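Local coordinates for protein CptN Toxin (Eubacterium rectale DSM 17629, PDB 4RMO) that acts as the toxin of a type III toxin-antitoxin system, probably an RNA-cleaving enzyme, and is held by its pseudoknotted antitoxin RNA, at residues C35-D38 against I44-M47; N70-H75 against A126-G131; R12-M17 against K23-Q28. All coordinates share one frame; numbering follows the deposited sequence.

Interaction 1 of 3, residues C35-D38 against I44-M47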
loop_
_atom_site.group_PDB
_atom_site.type_symbol
_atom_site.label_atom_id
_atom_site.label_comp_id
_atom_site.label_asym_id
_atom_site.label_seq_id
_atom_site.Cartn_x
_atom_site.Cartn_y
_atom_site.Cartn_z
ATOM N N CYS A 35 9.841 -18.247 -5.679
ATOM C CA CYS A 35 9.739 -17.033 -4.907
ATOM C C CYS A 35 10.592 -15.840 -5.371
ATOM O O CYS A 35 10.062 -14.755 -5.622
ATOM C CB CYS A 35 10.088 -17.376 -3.482
ATOM S SG CYS A 35 9.481 -16.074 -2.452
ATOM N N PHE A 36 11.891 -16.013 -5.470
ATOM C CA PHE A 36 12.757 -14.960 -5.996
ATOM C C PHE A 36 14.097 -15.501 -6.401
ATOM O O PHE A 36 14.513 -16.535 -5.945
ATOM C CB PHE A 36 12.985 -13.822 -4.983
ATOM C CG PHE A 36 13.258 -14.293 -3.581
ATOM C CD1 PHE A 36 14.470 -14.868 -3.234
ATOM C CD2 PHE A 36 12.352 -14.072 -2.599
ATOM C CE1 PHE A 36 14.739 -15.263 -1.932
ATOM C CE2 PHE A 36 12.588 -14.495 -1.298
ATOM C CZ PHE A 36 13.790 -15.096 -0.958
ATOM N N GLU A 37 14.760 -14.784 -7.290
ATOM C CA GLU A 37 16.109 -15.114 -7.706
ATOM C C GLU A 37 17.067 -14.779 -6.584
ATOM O O GLU A 37 16.832 -13.864 -5.806
ATOM C CB GLU A 37 16.477 -14.330 -8.971
ATOM C CG GLU A 37 17.797 -14.787 -9.588
ATOM C CD GLU A 37 17.974 -14.364 -11.034
ATOM O OE1 GLU A 37 17.190 -13.514 -11.512
ATOM O OE2 GLU A 37 18.883 -14.925 -11.690
ATOM N N ASP A 38 18.139 -15.541 -6.466
ATOM C CA ASP A 38 19.174 -15.238 -5.475
ATOM C C ASP A 38 19.857 -13.901 -5.819
ATOM O O ASP A 38 20.148 -13.653 -6.991
ATOM C CB ASP A 38 20.197 -16.351 -5.467
ATOM C CG ASP A 38 21.177 -16.217 -4.341
ATOM O OD1 ASP A 38 20.793 -16.479 -3.177
ATOM O OD2 ASP A 38 22.358 -15.950 -4.630
ATOM N N ILE A 44 20.455 -18.911 -9.853
ATOM C CA ILE A 44 20.008 -19.643 -8.676
ATOM C C ILE A 44 18.685 -19.036 -8.204
ATOM O O ILE A 44 18.571 -17.824 -8.065
ATOM C CB ILE A 44 21.044 -19.625 -7.566
ATOM C CG1 ILE A 44 22.324 -20.309 -8.071
ATOM C CG2 ILE A 44 20.523 -20.321 -6.310
ATOM C CD1 ILE A 44 23.406 -20.495 -7.016
ATOM N N TYR A 45 17.701 -19.904 -7.953
ATOM C CA TYR A 45 16.331 -19.498 -7.703
ATOM C C TYR A 45 15.845 -20.147 -6.441
ATOM O O TYR A 45 16.171 -21.293 -6.185
ATOM C CB TYR A 45 15.450 -19.924 -8.875
ATOM C CG TYR A 45 15.996 -19.486 -10.210
ATOM C CD1 TYR A 45 15.922 -18.157 -10.615
ATOM C CD2 TYR A 45 16.612 -20.393 -11.061
ATOM C CE1 TYR A 45 16.424 -17.751 -11.839
ATOM C CE2 TYR A 45 17.143 -20.003 -12.271
ATOM C CZ TYR A 45 17.043 -18.680 -12.660
ATOM O OH TYR A 45 17.551 -18.295 -13.872
ATOM N N TRP A 46 15.085 -19.409 -5.639
ATOM C CA TRP A 46 14.632 -19.902 -4.362
ATOM C C TRP A 46 13.199 -20.414 -4.525
ATOM O O TRP A 46 12.311 -19.708 -5.032
ATOM C CB TRP A 46 14.740 -18.844 -3.285
ATOM C CG TRP A 46 16.138 -18.640 -2.917
ATOM C CD1 TRP A 46 16.997 -17.700 -3.427
ATOM C CD2 TRP A 46 16.894 -19.413 -1.991
ATOM N NE1 TRP A 46 18.258 -17.871 -2.877
ATOM C CE2 TRP A 46 18.213 -18.912 -1.989
ATOM C CE3 TRP A 46 16.591 -20.500 -1.169
ATOM C CZ2 TRP A 46 19.212 -19.440 -1.172
ATOM C CZ3 TRP A 46 17.579 -21.019 -0.349
ATOM C CH2 TRP A 46 18.873 -20.478 -0.342
HETATM N N MSE A 47 12.994 -21.649 -4.126
HETATM C CA MSE A 47 11.715 -22.314 -4.293
HETATM C C MSE A 47 11.135 -22.642 -2.961
HETATM O O MSE A 47 11.829 -22.892 -2.005
HETATM C CB MSE A 47 11.872 -23.658 -4.980
HETATM C CG MSE A 47 12.761 -23.611 -6.186
HETATM SE SE MSE A 47 11.877 -22.568 -7.608
HETATM C CE MSE A 47 10.247 -23.607 -7.985
#

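Interaction 2 of 3, residues N70-H75 against A126-G131. With nucleotides of chain B.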
loop_
_atom_site.group_PDB
_atom_site.type_symbol
_atom_site.label_atom_id
_atom_site.label_comp_id
_atom_site.label_asym_id
_atom_site.label_seq_id
_atom_site.Cartn_x
_atom_site.Cartn_y
_atom_site.Cartn_z
ATOM N N ASN A 70 2.832 -13.350 14.145
ATOM C CA ASN A 70 2.797 -13.881 12.777
ATOM C C ASN A 70 3.567 -15.188 12.641
ATOM O O ASN A 70 4.620 -15.367 13.280
ATOM C CB ASN A 70 3.417 -12.883 11.789
ATOM C CG ASN A 70 2.438 -11.824 11.359
ATOM O OD1 ASN A 70 1.221 -11.986 11.491
ATOM N ND2 ASN A 70 2.960 -10.726 10.850
ATOM N N CYS A 71 3.072 -16.094 11.785
ATOM C CA CYS A 71 3.839 -17.291 11.396
ATOM C C CYS A 71 4.512 -17.002 10.067
ATOM O O CYS A 71 3.820 -16.798 9.077
ATOM C CB CYS A 71 2.927 -18.492 11.250
ATOM S SG CYS A 71 3.829 -20.032 10.941
ATOM N N ASP A 72 5.841 -16.968 10.039
ATOM C CA ASP A 72 6.561 -16.773 8.772
ATOM C C ASP A 72 6.957 -18.086 8.096
ATOM O O ASP A 72 7.249 -18.088 6.941
ATOM C CB ASP A 72 7.825 -15.965 9.005
ATOM C CG ASP A 72 7.562 -14.695 9.838
ATOM O OD1 ASP A 72 7.033 -13.718 9.284
ATOM O OD2 ASP A 72 7.865 -14.710 11.065
ATOM N N ILE A 73 7.044 -19.171 8.861
ATOM C CA ILE A 73 7.593 -20.412 8.359
ATOM C C ILE A 73 6.559 -21.231 7.542
ATOM O O ILE A 73 6.937 -22.090 6.747
ATOM C CB ILE A 73 8.170 -21.300 9.492
ATOM C CG1 ILE A 73 7.189 -21.516 10.619
ATOM C CG2 ILE A 73 9.420 -20.661 10.038
ATOM C CD1 ILE A 73 7.608 -22.616 11.571
ATOM N N ILE A 74 5.285 -20.923 7.735
ATOM C CA ILE A 74 4.191 -21.500 6.992
ATOM C C ILE A 74 3.166 -20.443 6.694
ATOM O O ILE A 74 2.794 -19.632 7.569
ATOM C CB ILE A 74 3.549 -22.580 7.811
ATOM C CG1 ILE A 74 4.458 -23.796 7.810
ATOM C CG2 ILE A 74 2.221 -22.994 7.217
ATOM C CD1 ILE A 74 4.354 -24.499 9.109
ATOM N N HIS A 75 2.710 -20.423 5.456
ATOM C CA HIS A 75 1.646 -19.507 5.044
ATOM C C HIS A 75 0.636 -20.303 4.216
ATOM O O HIS A 75 0.998 -21.045 3.285
ATOM C CB HIS A 75 2.251 -18.384 4.231
ATOM C CG HIS A 75 1.276 -17.316 3.860
ATOM N ND1 HIS A 75 0.818 -16.375 4.759
ATOM C CD2 HIS A 75 0.680 -17.027 2.688
ATOM C CE1 HIS A 75 -0.048 -15.578 4.162
ATOM N NE2 HIS A 75 -0.153 -15.958 2.903
ATOM N N ALA A 126 9.520 -15.100 3.256
ATOM C CA ALA A 126 10.597 -15.911 2.755
ATOM C C ALA A 126 11.938 -15.251 2.956
ATOM O O ALA A 126 12.943 -15.932 3.168
ATOM C CB ALA A 126 10.389 -16.193 1.275
ATOM N N ARG A 127 11.980 -13.939 2.810
ATOM C CA ARG A 127 13.230 -13.196 3.024
ATOM C C ARG A 127 13.636 -13.272 4.470
ATOM O O ARG A 127 14.801 -13.403 4.794
ATOM C CB ARG A 127 13.052 -11.756 2.607
ATOM C CG ARG A 127 13.034 -11.602 1.101
ATOM C CD ARG A 127 12.976 -10.112 0.662
ATOM N NE ARG A 127 12.823 -10.050 -0.792
ATOM C CZ ARG A 127 13.771 -10.377 -1.666
ATOM N NH1 ARG A 127 14.985 -10.747 -1.275
ATOM N NH2 ARG A 127 13.499 -10.337 -2.961
ATOM N N LYS A 128 12.651 -13.164 5.348
ATOM C CA LYS A 128 12.880 -13.286 6.743
ATOM C C LYS A 128 13.363 -14.715 7.112
ATOM O O LYS A 128 14.343 -14.888 7.837
ATOM C CB LYS A 128 11.601 -12.986 7.488
ATOM C CG LYS A 128 11.757 -13.053 8.979
ATOM C CD LYS A 128 10.553 -12.525 9.733
ATOM C CE LYS A 128 10.718 -12.788 11.239
ATOM N NZ LYS A 128 9.486 -12.531 12.059
ATOM N N VAL A 129 12.656 -15.727 6.630
ATOM C CA VAL A 129 13.014 -17.076 6.949
ATOM C C VAL A 129 14.421 -17.402 6.427
ATOM O O VAL A 129 15.230 -17.997 7.126
ATOM C CB VAL A 129 12.001 -18.067 6.392
ATOM C CG1 VAL A 129 12.608 -19.457 6.338
ATOM C CG2 VAL A 129 10.753 -18.051 7.242
ATOM N N LEU A 130 14.696 -17.031 5.192
ATOM C CA LEU A 130 16.010 -17.283 4.636
ATOM C C LEU A 130 17.091 -16.554 5.445
ATOM O O LEU A 130 18.202 -17.069 5.633
ATOM C CB LEU A 130 16.055 -16.868 3.195
ATOM C CG LEU A 130 17.396 -17.078 2.506
ATOM C CD1 LEU A 130 17.781 -18.531 2.592
ATOM C CD2 LEU A 130 17.316 -16.598 1.061
ATOM N N GLY A 131 16.781 -15.353 5.914
ATOM C CA GLY A 131 17.750 -14.583 6.699
ATOM C C GLY A 131 18.100 -15.293 7.981
ATOM O O GLY A 131 19.252 -15.323 8.392
ATOM P P U B 6 11.330 -20.260 18.442
ATOM O OP1 U B 6 11.784 -19.355 19.517
ATOM O OP2 U B 6 9.901 -20.648 18.366
ATOM O "O5'" U B 6 11.823 -19.611 17.073
ATOM C "C5'" U B 6 13.192 -19.190 16.927
ATOM C "C4'" U B 6 13.246 -17.742 16.499
ATOM O "O4'" U B 6 12.574 -17.613 15.203
ATOM C "C3'" U B 6 12.550 -16.728 17.415
ATOM O "O3'" U B 6 13.218 -15.474 17.286
ATOM C "C2'" U B 6 11.182 -16.596 16.761
ATOM O "O2'" U B 6 10.489 -15.427 17.135
ATOM C "C1'" U B 6 11.571 -16.628 15.282
ATOM N N1 U B 6 10.468 -17.000 14.386
ATOM C C2 U B 6 9.963 -16.034 13.541
ATOM O O2 U B 6 10.482 -14.942 13.401
ATOM N N3 U B 6 8.895 -16.434 12.779
ATOM C C4 U B 6 8.263 -17.658 12.807
ATOM O O4 U B 6 7.321 -17.874 12.042
ATOM C C5 U B 6 8.821 -18.589 13.733
ATOM C C6 U B 6 9.871 -18.230 14.482
ATOM P P U B 26 17.427 -8.919 1.679
ATOM O OP1 U B 26 18.000 -8.866 0.312
ATOM O OP2 U B 26 16.248 -9.770 2.007
ATOM O "O5'" U B 26 18.477 -9.401 2.786
ATOM C "C5'" U B 26 19.826 -8.850 2.834
ATOM C "C4'" U B 26 20.633 -9.582 3.876
ATOM O "O4'" U B 26 19.939 -9.493 5.156
ATOM C "C3'" U B 26 20.839 -11.070 3.615
ATOM O "O3'" U B 26 22.090 -11.448 4.148
ATOM C "C2'" U B 26 19.741 -11.711 4.461
ATOM O "O2'" U B 26 19.966 -13.036 4.888
ATOM C "C1'" U B 26 19.711 -10.782 5.677
ATOM N N1 U B 26 18.410 -10.777 6.362
ATOM C C2 U B 26 18.353 -11.267 7.645
ATOM O O2 U B 26 19.333 -11.704 8.227
ATOM N N3 U B 26 17.102 -11.262 8.208
ATOM C C4 U B 26 15.927 -10.824 7.631
ATOM O O4 U B 26 14.875 -10.870 8.275
ATOM C C5 U B 26 16.077 -10.299 6.318
ATOM C C6 U B 26 17.277 -10.323 5.729
#

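Interaction 3 of 3, residues R12-M17 against K23-Q28. With nucleotides of chain B.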
loop_
_atom_site.group_PDB
_atom_site.type_symbol
_atom_site.label_atom_id
_atom_site.label_comp_id
_atom_site.label_asym_id
_atom_site.label_seq_id
_atom_site.Cartn_x
_atom_site.Cartn_y
_atom_site.Cartn_z
ATOM N N ARG A 12 15.701 -35.728 -10.658
ATOM C CA ARG A 12 17.164 -35.647 -10.704
ATOM C C ARG A 12 17.712 -34.686 -9.659
ATOM O O ARG A 12 18.792 -34.900 -9.109
ATOM C CB ARG A 12 17.567 -35.197 -12.100
ATOM C CG ARG A 12 18.973 -35.498 -12.489
ATOM C CD ARG A 12 19.411 -34.536 -13.598
ATOM N NE ARG A 12 20.887 -34.528 -13.673
ATOM C CZ ARG A 12 21.675 -33.525 -14.079
ATOM N NH1 ARG A 12 21.199 -32.391 -14.602
ATOM N NH2 ARG A 12 23.001 -33.690 -14.000
ATOM N N PHE A 13 17.011 -33.570 -9.438
ATOM C CA PHE A 13 17.444 -32.602 -8.429
ATOM C C PHE A 13 17.554 -33.291 -7.065
ATOM O O PHE A 13 18.575 -33.174 -6.388
ATOM C CB PHE A 13 16.494 -31.421 -8.322
ATOM C CG PHE A 13 16.837 -30.459 -7.204
ATOM C CD1 PHE A 13 17.839 -29.548 -7.350
ATOM C CD2 PHE A 13 16.127 -30.492 -6.001
ATOM C CE1 PHE A 13 18.130 -28.652 -6.325
ATOM C CE2 PHE A 13 16.422 -29.622 -4.978
ATOM C CZ PHE A 13 17.432 -28.701 -5.131
ATOM N N PHE A 14 16.541 -34.041 -6.712
ATOM C CA PHE A 14 16.497 -34.640 -5.408
ATOM C C PHE A 14 17.498 -35.794 -5.248
ATOM O O PHE A 14 18.098 -35.950 -4.168
ATOM C CB PHE A 14 15.063 -35.049 -5.098
ATOM C CG PHE A 14 14.135 -33.837 -5.004
ATOM C CD1 PHE A 14 14.005 -33.146 -3.816
ATOM C CD2 PHE A 14 13.501 -33.348 -6.123
ATOM C CE1 PHE A 14 13.185 -32.034 -3.751
ATOM C CE2 PHE A 14 12.689 -32.223 -6.074
ATOM C CZ PHE A 14 12.520 -31.581 -4.884
ATOM N N SER A 15 17.684 -36.583 -6.309
ATOM C CA SER A 15 18.692 -37.665 -6.258
ATOM C C SER A 15 20.110 -37.069 -6.294
ATOM O O SER A 15 20.929 -37.466 -5.494
ATOM C CB SER A 15 18.456 -38.714 -7.372
ATOM O OG SER A 15 18.533 -38.111 -8.659
ATOM N N ASP A 16 20.359 -36.007 -7.069
ATOM C CA ASP A 16 21.674 -35.312 -6.974
ATOM C C ASP A 16 21.961 -34.751 -5.598
ATOM O O ASP A 16 23.042 -34.970 -5.075
ATOM C CB ASP A 16 21.783 -34.142 -7.957
ATOM C CG ASP A 16 22.012 -34.589 -9.398
ATOM O OD1 ASP A 16 22.176 -35.802 -9.638
ATOM O OD2 ASP A 16 22.023 -33.696 -10.275
HETATM N N MSE A 17 21.008 -34.057 -4.962
HETATM C CA MSE A 17 21.313 -33.422 -3.655
HETATM C C MSE A 17 21.254 -34.406 -2.524
HETATM O O MSE A 17 21.836 -34.163 -1.448
HETATM C CB MSE A 17 20.354 -32.268 -3.322
HETATM C CG MSE A 17 20.332 -31.182 -4.377
HETATM SE SE MSE A 17 22.006 -30.656 -4.775
HETATM C CE MSE A 17 21.722 -29.828 -6.370
ATOM N N LYS A 23 11.401 -31.622 1.420
ATOM C CA LYS A 23 10.079 -32.257 1.250
ATOM C C LYS A 23 10.114 -33.138 -0.011
ATOM O O LYS A 23 10.487 -32.695 -1.094
ATOM C CB LYS A 23 8.992 -31.216 1.100
ATOM C CG LYS A 23 8.511 -30.583 2.389
ATOM C CD LYS A 23 8.251 -31.446 3.568
ATOM C CE LYS A 23 6.832 -31.782 3.617
ATOM N NZ LYS A 23 6.506 -32.421 4.888
ATOM N N GLY A 24 9.667 -34.367 0.127
ATOM C CA GLY A 24 9.746 -35.346 -0.989
ATOM C C GLY A 24 8.990 -34.862 -2.215
ATOM O O GLY A 24 7.827 -34.413 -2.102
ATOM N N ASN A 25 9.591 -35.043 -3.378
ATOM C CA ASN A 25 9.018 -34.577 -4.606
ATOM C C ASN A 25 7.831 -35.395 -5.102
ATOM O O ASN A 25 7.134 -34.997 -6.054
ATOM C CB ASN A 25 10.130 -34.588 -5.672
ATOM C CG ASN A 25 9.881 -33.645 -6.784
ATOM O OD1 ASN A 25 10.200 -33.924 -7.967
ATOM N ND2 ASN A 25 9.323 -32.528 -6.457
ATOM N N LYS A 26 7.596 -36.564 -4.489
ATOM C CA LYS A 26 6.513 -37.413 -4.940
ATOM C C LYS A 26 6.551 -37.626 -6.475
ATOM O O LYS A 26 5.519 -37.526 -7.187
ATOM C CB LYS A 26 5.178 -36.841 -4.516
ATOM C CG LYS A 26 5.115 -36.605 -3.017
ATOM C CD LYS A 26 5.343 -37.866 -2.211
ATOM C CE LYS A 26 4.919 -37.684 -0.754
ATOM N NZ LYS A 26 5.440 -38.773 0.107
ATOM N N LYS A 27 7.722 -37.999 -6.959
ATOM C CA LYS A 27 7.856 -38.490 -8.368
ATOM C C LYS A 27 7.318 -37.467 -9.319
ATOM O O LYS A 27 6.497 -37.777 -10.188
ATOM C CB LYS A 27 7.143 -39.804 -8.501
ATOM C CG LYS A 27 7.676 -40.799 -7.491
ATOM C CD LYS A 27 6.864 -42.063 -7.475
ATOM C CE LYS A 27 7.567 -43.241 -6.695
ATOM N NZ LYS A 27 9.055 -43.451 -6.724
ATOM N N GLN A 28 7.783 -36.223 -9.114
ATOM C CA GLN A 28 7.402 -35.111 -9.978
ATOM C C GLN A 28 5.931 -34.714 -9.924
ATOM O O GLN A 28 5.349 -34.287 -10.903
ATOM C CB GLN A 28 7.912 -35.368 -11.408
ATOM C CG GLN A 28 9.428 -35.466 -11.409
ATOM C CD GLN A 28 10.103 -35.948 -12.704
ATOM O OE1 GLN A 28 11.358 -35.933 -12.801
ATOM N NE2 GLN A 28 9.297 -36.309 -13.720
ATOM O "O5'" A B 1 4.703 -34.506 2.278
ATOM C "C5'" A B 1 3.703 -35.574 2.309
ATOM C "C4'" A B 1 4.137 -36.743 3.162
ATOM O "O4'" A B 1 5.292 -37.393 2.580
ATOM C "C3'" A B 1 4.568 -36.429 4.591
ATOM O "O3'" A B 1 3.435 -36.319 5.431
ATOM C "C2'" A B 1 5.428 -37.632 4.925
ATOM O "O2'" A B 1 4.651 -38.767 5.213
ATOM C "C1'" A B 1 6.162 -37.845 3.605
ATOM N N9 A B 1 7.411 -37.105 3.490
ATOM C C8 A B 1 7.671 -36.019 2.691
ATOM N N7 A B 1 8.903 -35.576 2.782
ATOM C C5 A B 1 9.504 -36.446 3.676
ATOM C C6 A B 1 10.801 -36.500 4.216
ATOM N N6 A B 1 11.772 -35.653 3.893
ATOM N N1 A B 1 11.072 -37.487 5.098
ATOM C C2 A B 1 10.090 -38.342 5.424
ATOM N N3 A B 1 8.827 -38.376 5.007
ATOM C C4 A B 1 8.594 -37.391 4.125
ATOM P P A B 2 3.459 -35.320 6.695
ATOM O OP1 A B 2 2.143 -35.411 7.316
ATOM O OP2 A B 2 3.972 -34.005 6.237
ATOM O "O5'" A B 2 4.590 -35.927 7.632
ATOM C "C5'" A B 2 4.412 -37.221 8.261
ATOM C "C4'" A B 2 5.719 -37.649 8.873
ATOM O "O4'" A B 2 6.744 -37.704 7.833
ATOM C "C3'" A B 2 6.321 -36.694 9.912
ATOM O "O3'" A B 2 5.819 -36.854 11.225
ATOM C "C2'" A B 2 7.787 -37.088 9.883
ATOM O "O2'" A B 2 8.012 -38.311 10.528
ATOM C "C1'" A B 2 7.998 -37.309 8.390
ATOM N N9 A B 2 8.437 -36.107 7.711
ATOM C C8 A B 2 7.712 -35.257 6.917
ATOM N N7 A B 2 8.423 -34.285 6.399
ATOM C C5 A B 2 9.711 -34.546 6.839
ATOM C C6 A B 2 10.932 -33.889 6.623
ATOM N N6 A B 2 11.057 -32.788 5.873
ATOM N N1 A B 2 12.035 -34.410 7.201
ATOM C C2 A B 2 11.906 -35.511 7.950
ATOM N N3 A B 2 10.810 -36.218 8.225
ATOM C C4 A B 2 9.737 -35.681 7.624
ATOM P P G B 3 5.345 -35.559 12.075
ATOM O OP1 G B 3 4.691 -36.036 13.276
ATOM O OP2 G B 3 4.609 -34.615 11.173
ATOM O "O5'" G B 3 6.712 -34.815 12.359
ATOM C "C5'" G B 3 7.774 -35.447 13.078
ATOM C "C4'" G B 3 9.060 -34.673 12.865
ATOM O "O4'" G B 3 9.376 -34.685 11.444
ATOM C "C3'" G B 3 9.019 -33.200 13.233
ATOM O "O3'" G B 3 9.355 -32.977 14.602
ATOM C "C2'" G B 3 10.107 -32.627 12.341
ATOM O "O2'" G B 3 11.408 -32.780 12.867
ATOM C "C1'" G B 3 9.916 -33.439 11.064
ATOM N N9 G B 3 8.996 -32.803 10.123
ATOM C C8 G B 3 7.638 -32.974 10.055
ATOM N N7 G B 3 7.070 -32.222 9.153
ATOM C C5 G B 3 8.123 -31.531 8.572
ATOM C C6 G B 3 8.125 -30.579 7.533
ATOM O O6 G B 3 7.174 -30.176 6.862
ATOM N N1 G B 3 9.411 -30.123 7.256
ATOM C C2 G B 3 10.542 -30.506 7.927
ATOM N N2 G B 3 11.687 -29.927 7.540
ATOM N N3 G B 3 10.552 -31.392 8.906
ATOM C C4 G B 3 9.317 -31.872 9.164
#

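Interaction 1 of 3, residues C35-D38 against I44-M47
Strand 35-37 and strand 44-47 run antiparallel, their directions 166° apart and their axes 4.8 Å apart at closest approach; Cys35 N donates to Trp46 O, Trp46 N to Phe36 O and Asp38 N to Ile44 O. Between these bonds Glu37 and Tyr45 form a non-hydrogen-bonded pair, with their CA atoms 4.4 Å apart. Of these residues Trp46 has the most surface buried by the opposite strand. The indole is used edge-on by Asp38: NE1 donates to OD1 over 2.9 Å, in a bond of 167° at the donor hydrogen. The oxygen lies almost exactly in the indole plane and receives the bond on its anti side, while carboxylate and ring lie side by side. Holding CG anti to the backbone N (chi1 -172°), Asp38 swings its carboxylate over to the indole, and its second oxygen, OD2, takes hydrogen bonds from Tyr150 OH and Tyr41 N, so both ends of this buried acid are engaged. Phe36 approaches Trp46 obliquely: its CE1 comes to 3.6 Å from Trp46 CD1, and the ring planes meet at an oblique angle. On the other face of the sheet Glu37 and Tyr45 point the same way, with Glu37 OE2 3.7 Å from Tyr45 CE1; that same oxygen also accepts a hydrogen bond from Gly43 N in the connecting loop. The pairing thus forms the loop end of the beta hairpin of strands 32-37 and 44-51. Helix 116-134 packs on Cys35, Phe36 and Trp46, with Arg127 in a cation-pi contact to Phe36; helix 146-153 lies against Ile44 and Trp46, and strand 93-96 continues the sheet beyond strand 44-51.

Interaction 2 of 3, residues N70-H75 against A126-G131
Lys128 reaches from helix 116-134 toward Asp72 in the loop before strand 75-78, and its extended chain passes between two uridines of the antitoxin RNA. At the root, CB and CG run past U26 of chain B, CG coming to 3.9 Å from its O4. Because CG is anti to the backbone N (chi1 -178°) and the torsions beyond it stay extended, the chain is carried straight away from the helix; CD then packs 3.7 Å from Asp72 CG. CE meets U6 of chain B, 3.1 Å from its O2. The ammonium NZ ends between two oxygens: it forms a salt bridge with Asp72 OD2 at 2.9 Å and a weak hydrogen bond to U6 O2. The approach to OD2 is from above the carboxylate, 45° out of its plane. OD2 also accepts from U6 N3 over 2.6 Å in a bond of 177°, virtually straight, so one oxygen is gripped by both the base and the lysine, which would be expected to stabilise its negative charge. Asp72 N completes the recognition by donating to U6 O4 over 2.7 Å. Beneath this polar cluster Val129 CG2 fills in against Asp72 O, 3.5 Å away, and against Ile73 CG2. Lys125, one turn back along the helix from Val129, donates to Cys71 O, a second link from this helix to the loop. O4 and N3 of U6 are thus bonded firmly and O2 weakly along the Watson-Crick edge, an arrangement consistent with a base-recognition pocket for uracil, here formed between a helix and a loop.

Interaction 3 of 3, residues R12-M17 against K23-Q28
Phe14 and Asn25 cross at about a right angle, and Asn25 lays its CB over one face of the phenyl ring. The evidence for a CH-pi contact is direct: CB stands 3.8 Å from the ring centroid, 24° off the normal. The amide beyond it is only modestly inclined to the ring, the amide and ring planes being 24° apart; the short approach of Asn25 CG to Phe14 CE2 is doubtful, and the contact rests on CB over the ring. With its CG anti to the carbonyl carbon (chi1 -65°), Phe14 projects from helix 11-17 to the loop, and the opposite face of its ring is covered by Phe13 CD2, which sits over the ring centre. The phenyl is thus sandwiched between its helix neighbour and the loop. Its CE1 also lies 3.8 Å from Lys23 O, an oblique contact. No hydrogen bond joins the segments; beside them, Gln28 OE1 accepts from Asp11 N at the helix start. Lys23, Gly24 N and Lys26 turn to the RNA. Lys23, its chain bent at chi2 and chi3, brings NZ to 3.1 Å from A2 N7 of chain B and to 3.1 Å from G3 O6, while Tyr57 OH is a further partner of this ammonium. Gly24 N donates to A1 N7 over 3.0 Å, and Lys26 NZ reaches the ribose oxygen A1 O4' at 2.8 Å. N7 and O6 belong to the Hoogsteen edges of the purines, so this is a loop that reads the purine-rich 5' end of the antitoxin RNA, backed by an aromatic ring on a short helix.

Overall arrangement
Along the chain the contacts come in series: interaction 3 closes first, then interaction 1, then interaction 2. Interactions 1 and 2 have centres about 14 Å apart and share an interface, since helix 116-134, which carries residues 126-131, packs across the hairpin: Leu130 touches Trp46, and Ala126 touches Cys35 and Phe36. Interaction 3 lies about 17 Å from interaction 1, centre to centre, linked to it through the run from helix 11-17 into strand 32-37. Interactions 2 and 3 lie about 23 Å apart, centre to centre, on opposite sides of the chain's centre, yet both meet chain B. The antitoxin RNA is therefore gripped at well-separated sites of one sheet-and-helix fold.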